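3-oxoacyl-[acyl-carrier-protein] synthase (Arabidopsis thaliana, PDB 2IX4) catalyses the condensation steps of mitochondrial fatty acid synthesis, extending acyl chains by two carbons taken from malonyl-ACP. Local coordinates at residues A[308-320]-A[406-418]. Sequence-based numbering, arbitrary orientation.
Sequences GLCPNQIDYVNAH and KMLVRTAMSNSFG. With K (potassium ion), chain D.
Parallel strands 316-318 and 411-418 of the thiolase-fold sheet pair Tyr316 with Ala412, Val317 with Met413 and Asn318 with Ser414, and carry a potassium site and His320 at their C-terminal end. Backbone bonds run to and fro, from Met413 N to Tyr316 O (2.9 Å) and from Asn318 N to Met413 O (2.8 Å). Where the pairing starts, Thr411 OG1 donates to a lone pair of Gln313 O at 2.6 Å and accepts from Asp315 N. Asp315 answers with OD2, whose anti lone pair takes a nearly straight bond (171°) from Arg410 N. Asp315 OD1 lies over the guanidinium face of Arg410, 3.1 Å from Arg410 NH1, a salt bridge of charge alone. At the other end, potassium is held by Asn415 O (2.6 Å), by Asn318 through both O and OD1, by Ser414 OG and Glu368, and at longer range by Ala319 O. With CG anti to the backbone N (chi1 -179°), the His320 side chain extends along strand 411-418; Phe417 N sits 3.4 Å above the ring centre, and water 1 lies in the ring plane, 2.7 Å from ND1. His320 also lies near Cys179 and His359, consistent with the Cys-His-His active site of beta-ketoacyl-ACP synthases.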
loop_
_atom_site.group_PDB
_atom_site.type_symbol
_atom_site.label_atom_id
_atom_site.label_comp_id
_atom_site.label_asym_id
_atom_site.label_seq_id
_atom_site.Cartn_x
_atom_site.Cartn_y
_atom_site.Cartn_z
ATOM N N GLY A 308 18.249 -16.738 12.627
ATOM C CA GLY A 308 19.275 -17.729 12.929
ATOM C C GLY A 308 18.822 -18.727 13.980
ATOM O O GLY A 308 19.648 -19.377 14.623
ATOM N N LEU A 309 17.505 -18.846 14.148
ATOM C CA LEU A 309 16.916 -19.736 15.148
ATOM C C LEU A 309 16.325 -20.989 14.518
ATOM O O LEU A 309 15.857 -20.962 13.376
ATOM C CB LEU A 309 15.841 -19.005 15.960
ATOM C CG LEU A 309 16.294 -17.845 16.855
ATOM C CD1 LEU A 309 15.104 -17.050 17.359
ATOM C CD2 LEU A 309 17.154 -18.328 18.019
ATOM N N CYS A 310 16.360 -22.082 15.277
ATOM C CA CYS A 310 15.742 -23.343 14.880
ATOM C C CYS A 310 14.264 -23.343 15.284
ATOM O O CYS A 310 13.879 -22.615 16.207
ATOM C CB CYS A 310 16.474 -24.517 15.536
ATOM S SG CYS A 310 18.175 -24.745 14.966
ATOM N N PRO A 311 13.429 -24.145 14.590
ATOM C CA PRO A 311 12.011 -24.251 14.946
ATOM C C PRO A 311 11.777 -24.522 16.437
ATOM O O PRO A 311 10.882 -23.917 17.034
ATOM C CB PRO A 311 11.531 -25.436 14.102
ATOM C CG PRO A 311 12.410 -25.413 12.914
ATOM C CD PRO A 311 13.757 -24.979 13.417
ATOM N N ASN A 312 12.588 -25.400 17.027
ATOM C CA ASN A 312 12.453 -25.771 18.442
ATOM C C ASN A 312 12.751 -24.640 19.439
ATOM O O ASN A 312 12.493 -24.776 20.639
ATOM C CB ASN A 312 13.289 -27.022 18.765
ATOM C CG ASN A 312 14.776 -26.837 18.478
ATOM O OD1 ASN A 312 15.381 -25.831 18.854
ATOM N ND2 ASN A 312 15.375 -27.827 17.824
ATOM N N GLN A 313 13.293 -23.534 18.933
ATOM C CA GLN A 313 13.612 -22.371 19.762
ATOM C C GLN A 313 12.487 -21.333 19.793
ATOM O O GLN A 313 12.650 -20.254 20.364
ATOM C CB GLN A 313 14.927 -21.730 19.309
ATOM C CG GLN A 313 16.169 -22.530 19.691
ATOM C CD GLN A 313 17.438 -21.974 19.073
ATOM O OE1 GLN A 313 17.585 -21.942 17.851
ATOM N NE2 GLN A 313 18.367 -21.543 19.919
ATOM N N ILE A 314 11.347 -21.670 19.193
ATOM C CA ILE A 314 10.193 -20.770 19.162
ATOM C C ILE A 314 9.193 -21.142 20.254
ATOM O O ILE A 314 8.651 -22.247 20.273
ATOM C CB ILE A 314 9.515 -20.728 17.760
ATOM C CG1 ILE A 314 10.528 -20.363 16.665
ATOM C CG2 ILE A 314 8.326 -19.763 17.747
ATOM C CD1 ILE A 314 11.316 -19.071 16.903
ATOM N N ASP A 315 8.962 -20.202 21.163
ATOM C CA ASP A 315 8.122 -20.442 22.331
ATOM C C ASP A 315 6.634 -20.268 22.044
ATOM O O ASP A 315 5.818 -21.080 22.487
ATOM C CB ASP A 315 8.546 -19.536 23.492
ATOM C CG ASP A 315 9.903 -19.908 24.059
ATOM O OD1 ASP A 315 10.366 -21.049 23.845
ATOM O OD2 ASP A 315 10.510 -19.055 24.734
ATOM N N TYR A 316 6.288 -19.212 21.307
ATOM C CA TYR A 316 4.886 -18.875 21.047
ATOM C C TYR A 316 4.628 -18.462 19.597
ATOM O O TYR A 316 5.391 -17.696 19.014
ATOM C CB TYR A 316 4.399 -17.780 22.009
ATOM C CG TYR A 316 3.011 -17.256 21.689
ATOM C CD1 TYR A 316 1.895 -18.096 21.754
ATOM C CD2 TYR A 316 2.815 -15.925 21.320
ATOM C CE1 TYR A 316 0.618 -17.626 21.451
ATOM C CE2 TYR A 316 1.540 -15.441 21.020
ATOM C CZ TYR A 316 0.448 -16.301 21.087
ATOM O OH TYR A 316 -0.817 -15.840 20.791
ATOM N N VAL A 317 3.550 -18.990 19.026
ATOM C CA VAL A 317 3.098 -18.587 17.699
ATOM C C VAL A 317 1.689 -17.999 17.802
ATOM O O VAL A 317 0.754 -18.675 18.232
ATOM C CB VAL A 317 3.123 -19.767 16.689
ATOM C CG1 VAL A 317 2.442 -19.384 15.375
ATOM C CG2 VAL A 317 4.554 -20.229 16.429
ATOM N N ASN A 318 1.550 -16.728 17.436
ATOM C CA ASN A 318 0.233 -16.131 17.279
ATOM C C ASN A 318 -0.228 -16.375 15.846
ATOM O O ASN A 318 0.236 -15.714 14.914
ATOM C CB ASN A 318 0.255 -14.642 17.644
ATOM C CG ASN A 318 -1.131 -14.012 17.632
ATOM O OD1 ASN A 318 -1.654 -13.670 16.571
ATOM N ND2 ASN A 318 -1.720 -13.838 18.809
ATOM N N ALA A 319 -1.120 -17.350 15.677
ATOM C CA ALA A 319 -1.585 -17.783 14.356
ATOM C C ALA A 319 -2.461 -16.734 13.682
ATOM O O ALA A 319 -3.059 -15.886 14.355
ATOM C CB ALA A 319 -2.340 -19.106 14.472
ATOM N N HIS A 320 -2.519 -16.771 12.351
ATOM C CA HIS A 320 -3.405 -15.874 11.609
ATOM C C HIS A 320 -4.859 -16.290 11.782
ATOM O O HIS A 320 -5.745 -15.435 11.864
ATOM C CB HIS A 320 -3.035 -15.815 10.120
ATOM C CG HIS A 320 -3.895 -14.880 9.324
ATOM N ND1 HIS A 320 -3.919 -13.518 9.548
ATOM C CD2 HIS A 320 -4.772 -15.111 8.319
ATOM C CE1 HIS A 320 -4.770 -12.953 8.712
ATOM N NE2 HIS A 320 -5.301 -13.897 7.954
ATOM N N LYS A 406 0.668 -18.773 31.700
ATOM C CA LYS A 406 1.974 -18.294 32.126
ATOM C C LYS A 406 3.036 -19.231 31.578
ATOM O O LYS A 406 2.885 -20.452 31.644
ATOM C CB LYS A 406 2.070 -18.259 33.655
ATOM C CG LYS A 406 1.352 -17.089 34.328
ATOM C CD LYS A 406 2.008 -15.737 34.027
ATOM C CE LYS A 406 3.404 -15.622 34.623
ATOM N NZ LYS A 406 4.212 -14.558 33.952
ATOM N N MET A 407 4.090 -18.645 31.019
ATOM C CA MET A 407 5.242 -19.382 30.494
ATOM C C MET A 407 6.330 -18.396 30.106
ATOM O O MET A 407 6.035 -17.249 29.775
ATOM C CB MET A 407 4.857 -20.232 29.274
ATOM C CG MET A 407 4.254 -19.447 28.118
ATOM S SD MET A 407 3.894 -20.470 26.676
ATOM C CE MET A 407 5.541 -20.791 26.050
ATOM N N LEU A 408 7.585 -18.838 30.151
ATOM C CA LEU A 408 8.677 -18.050 29.592
ATOM C C LEU A 408 8.512 -17.987 28.080
ATOM O O LEU A 408 8.470 -19.022 27.406
ATOM C CB LEU A 408 10.042 -18.646 29.950
ATOM C CG LEU A 408 10.584 -18.437 31.366
ATOM C CD1 LEU A 408 11.966 -19.070 31.489
ATOM C CD2 LEU A 408 10.640 -16.957 31.749
ATOM N N VAL A 409 8.372 -16.769 27.564
ATOM C CA VAL A 409 8.314 -16.540 26.125
ATOM C C VAL A 409 9.529 -15.703 25.735
ATOM O O VAL A 409 9.539 -14.487 25.924
ATOM C CB VAL A 409 7.005 -15.826 25.684
ATOM C CG1 VAL A 409 6.923 -15.751 24.162
ATOM C CG2 VAL A 409 5.777 -16.535 26.239
ATOM N N ARG A 410 10.561 -16.361 25.219
ATOM C CA ARG A 410 11.750 -15.640 24.761
ATOM C C ARG A 410 11.668 -15.322 23.269
ATOM O O ARG A 410 12.321 -14.399 22.792
ATOM C CB ARG A 410 13.042 -16.384 25.124
ATOM C CG ARG A 410 13.229 -17.738 24.464
ATOM C CD ARG A 410 14.114 -18.643 25.322
ATOM N NE ARG A 410 14.382 -19.923 24.667
ATOM C CZ ARG A 410 13.718 -21.051 24.905
ATOM N NH1 ARG A 410 12.733 -21.080 25.798
ATOM N NH2 ARG A 410 14.045 -22.158 24.250
ATOM N N THR A 411 10.847 -16.086 22.550
ATOM C CA THR A 411 10.629 -15.882 21.123
ATOM C C THR A 411 9.140 -15.993 20.784
ATOM O O THR A 411 8.459 -16.910 21.247
ATOM C CB THR A 411 11.414 -16.907 20.278
ATOM O OG1 THR A 411 11.166 -18.222 20.780
ATOM C CG2 THR A 411 12.911 -16.630 20.334
ATOM N N ALA A 412 8.647 -15.053 19.981
ATOM C CA ALA A 412 7.248 -15.046 19.551
ATOM C C ALA A 412 7.141 -14.727 18.066
ATOM O O ALA A 412 7.710 -13.741 17.597
ATOM C CB ALA A 412 6.436 -14.053 20.372
ATOM N N MET A 413 6.415 -15.570 17.337
ATOM C CA MET A 413 6.212 -15.402 15.900
ATOM C C MET A 413 4.742 -15.107 15.602
ATOM O O MET A 413 3.851 -15.707 16.202
ATOM C CB MET A 413 6.680 -16.656 15.149
ATOM C CG MET A 413 6.453 -16.630 13.639
ATOM S SD MET A 413 6.968 -18.152 12.812
ATOM C CE MET A 413 8.730 -17.878 12.663
ATOM N N SER A 414 4.499 -14.184 14.673
ATOM C CA SER A 414 3.143 -13.789 14.300
ATOM C C SER A 414 2.923 -13.874 12.788
ATOM O O SER A 414 3.613 -13.209 12.016
ATOM C CB SER A 414 2.846 -12.372 14.806
ATOM O OG SER A 414 1.488 -12.024 14.579
ATOM N N ASN A 415 1.961 -14.701 12.381
ATOM C CA ASN A 415 1.613 -14.890 10.970
ATOM C C ASN A 415 0.474 -13.972 10.527
ATOM O O ASN A 415 -0.492 -13.777 11.273
ATOM C CB ASN A 415 1.193 -16.337 10.723
ATOM C CG ASN A 415 2.320 -17.327 10.942
ATOM O OD1 ASN A 415 3.494 -16.960 10.972
ATOM N ND2 ASN A 415 1.965 -18.599 11.081
ATOM N N SER A 416 0.587 -13.417 9.323
ATOM C CA SER A 416 -0.490 -12.632 8.712
ATOM C C SER A 416 -0.584 -12.946 7.223
ATOM O O SER A 416 0.385 -12.759 6.487
ATOM C CB SER A 416 -0.256 -11.137 8.906
ATOM O OG SER A 416 -0.073 -10.822 10.272
ATOM N N PHE A 417 -1.749 -13.427 6.793
ATOM C CA PHE A 417 -1.982 -13.786 5.392
ATOM C C PHE A 417 -3.120 -12.954 4.796
ATOM O O PHE A 417 -4.093 -12.646 5.482
ATOM C CB PHE A 417 -2.302 -15.284 5.256
ATOM C CG PHE A 417 -1.446 -16.186 6.120
ATOM C CD1 PHE A 417 -0.053 -16.081 6.124
ATOM C CD2 PHE A 417 -2.040 -17.162 6.914
ATOM C CE1 PHE A 417 0.727 -16.923 6.914
ATOM C CE2 PHE A 417 -1.268 -18.008 7.705
ATOM C CZ PHE A 417 0.115 -17.888 7.707
ATOM N N GLY A 418 -3.003 -12.593 3.520
ATOM C CA GLY A 418 -4.009 -11.751 2.872
ATOM C C GLY A 418 -4.477 -12.245 1.516
ATOM O O GLY A 418 -3.880 -13.156 0.935
HETATM K K K D . -1.038 -13.377 13.804
HETATM O O HOH W 1 -3.005 -11.369 10.937
#